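PDB 6EP3: Lmo0651 protein from Listeria monocytogenes serovar 1/2a, which probably binds specific DNA sequences as a GntR-family transcription factor and controls expression of the Agr system, mediating virulence. Local coordinates for residues 18-23 against 161-166. Sequence-based numbering, arbitrary orientation.
Sequences EKIKNG and VHFSDG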
# COMPACT_ATOMS: atom_id res chain seq x y z
N GLU B 18 3.34 5.61 20.83
CA GLU B 18 2.80 4.93 21.99
C GLU B 18 1.53 5.63 22.47
O GLU B 18 0.59 4.96 22.91
CB GLU B 18 3.85 4.86 23.09
CG GLU B 18 5.17 4.25 22.62
CD GLU B 18 5.05 2.79 22.22
OE1 GLU B 18 5.71 2.39 21.23
OE2 GLU B 18 4.25 2.06 22.83
N LYS B 19 1.47 6.95 22.29
CA LYS B 19 0.24 7.68 22.57
C LYS B 19 -0.90 7.21 21.68
O LYS B 19 -2.07 7.31 22.05
CB LYS B 19 0.46 9.18 22.40
CG LYS B 19 1.07 9.86 23.62
CD LYS B 19 0.70 11.33 23.64
CE LYS B 19 0.88 11.93 25.02
NZ LYS B 19 0.16 13.23 25.16
N ILE B 20 -0.57 6.68 20.50
CA ILE B 20 -1.61 6.15 19.63
C ILE B 20 -2.01 4.76 20.09
O ILE B 20 -3.17 4.36 19.94
CB ILE B 20 -1.13 6.15 18.17
CG1 ILE B 20 -0.58 7.53 17.79
CG2 ILE B 20 -2.25 5.74 17.24
CD1 ILE B 20 -1.53 8.67 18.08
N LYS B 21 -1.08 4.00 20.67
CA LYS B 21 -1.37 2.61 20.99
C LYS B 21 -2.03 2.45 22.36
O LYS B 21 -3.01 1.72 22.49
CB LYS B 21 -0.09 1.78 20.91
CG LYS B 21 0.46 1.70 19.48
CD LYS B 21 1.72 0.86 19.36
CE LYS B 21 2.36 0.55 20.69
NZ LYS B 21 3.55 -0.33 20.51
N ASN B 22 -1.52 3.14 23.38
CA ASN B 22 -2.13 3.05 24.70
C ASN B 22 -3.47 3.76 24.78
O ASN B 22 -4.20 3.56 25.76
CB ASN B 22 -1.17 3.59 25.76
CG ASN B 22 -0.88 5.08 25.60
OD1 ASN B 22 -1.39 5.73 24.69
ND2 ASN B 22 -0.06 5.61 26.49
N GLY B 23 -3.82 4.57 23.79
CA GLY B 23 -5.11 5.21 23.74
C GLY B 23 -5.18 6.62 24.29
O GLY B 23 -6.29 7.14 24.45
N VAL B 161 1.70 -5.51 13.73
CA VAL B 161 2.58 -5.59 14.89
C VAL B 161 2.22 -4.52 15.91
O VAL B 161 2.23 -4.78 17.13
CB VAL B 161 4.05 -5.46 14.44
CG1 VAL B 161 4.94 -5.01 15.59
CG2 VAL B 161 4.55 -6.78 13.86
N HIS B 162 1.89 -3.31 15.45
CA HIS B 162 1.71 -2.23 16.41
C HIS B 162 0.28 -2.03 16.87
O HIS B 162 0.07 -1.39 17.91
CB HIS B 162 2.25 -0.93 15.82
CG HIS B 162 3.75 -0.86 15.81
ND1 HIS B 162 4.49 -0.61 16.95
CD2 HIS B 162 4.64 -1.04 14.81
CE1 HIS B 162 5.77 -0.62 16.64
NE2 HIS B 162 5.89 -0.88 15.35
N PHE B 163 -0.72 -2.57 16.17
CA PHE B 163 -2.11 -2.28 16.53
C PHE B 163 -3.00 -3.51 16.62
O PHE B 163 -4.23 -3.35 16.71
CB PHE B 163 -2.72 -1.29 15.54
CG PHE B 163 -1.98 0.01 15.43
CD1 PHE B 163 -1.19 0.29 14.33
CD2 PHE B 163 -2.09 0.97 16.43
CE1 PHE B 163 -0.51 1.49 14.23
CE2 PHE B 163 -1.41 2.17 16.33
CZ PHE B 163 -0.62 2.43 15.23
N SER B 164 -2.45 -4.73 16.62
CA SER B 164 -3.26 -5.92 16.80
C SER B 164 -2.64 -6.77 17.91
O SER B 164 -1.48 -6.59 18.28
CB SER B 164 -3.37 -6.75 15.52
OG SER B 164 -2.21 -7.54 15.33
N ASP B 165 -3.44 -7.69 18.43
CA ASP B 165 -2.97 -8.71 19.35
C ASP B 165 -2.68 -10.03 18.64
O ASP B 165 -2.60 -11.07 19.29
CB ASP B 165 -3.98 -8.94 20.47
CG ASP B 165 -4.18 -7.72 21.35
OD1 ASP B 165 -5.33 -7.25 21.47
OD2 ASP B 165 -3.18 -7.24 21.93
N GLY B 166 -2.54 -10.00 17.31
CA GLY B 166 -2.34 -11.21 16.54
C GLY B 166 -1.09 -11.99 16.93
O GLY B 166 -1.02 -13.19 16.66
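Lys21 lays its aliphatic chain against Phe163 and the backbone of His162, and it contributes the larger share of its helix's side of this small interface, 187 Å² in total. Its CG lies 3.7 Å from CE2 of Phe163, meeting the ring obliquely, and the two side chains run at about a right angle to each other. One carbon farther out, CD comes to 3.1 Å from the carbonyl O of His162, a close approach without a hydrogen bond. The chain is extended at chi2 but folds back at chi3, which is nearly eclipsed (-14°), and this bend brings NZ round to the imidazole. There the ammonium stands in the plane of the His162 ring, at its edge, with NZ 3.7 Å from ND1, too far for a hydrogen bond. A salt bridge within the same helical turn, from NZ to OE2 of Glu18 at 3.4 Å, helps fix the amine on this side; the ammonium so near ND1 would probably disfavour a charged imidazole, an effect the more distant Glu18 carboxylate may partly offset. In this GntR regulator of the FCD class the contact brings the two domains together at one point: helix 8-21 belongs to the DNA-binding winged helix-turn-helix region, helix 147-163 to the all-helical FCD domain, and here their C-terminal ends meet. Ile20 adds a second apolar touch on the same ring carbon, its CG2, anti to the backbone N, 3.8 Å from CE2 of Phe163. Phe163 is buried, with CB of His162 lying 3.9 Å above one face of its ring, toward the rim; Leu17 and Ile59 also touch its side chain. Beyond the helix, Ser164 forms an ST turn, its OG accepting from N of Gly166 at 3.2 Å.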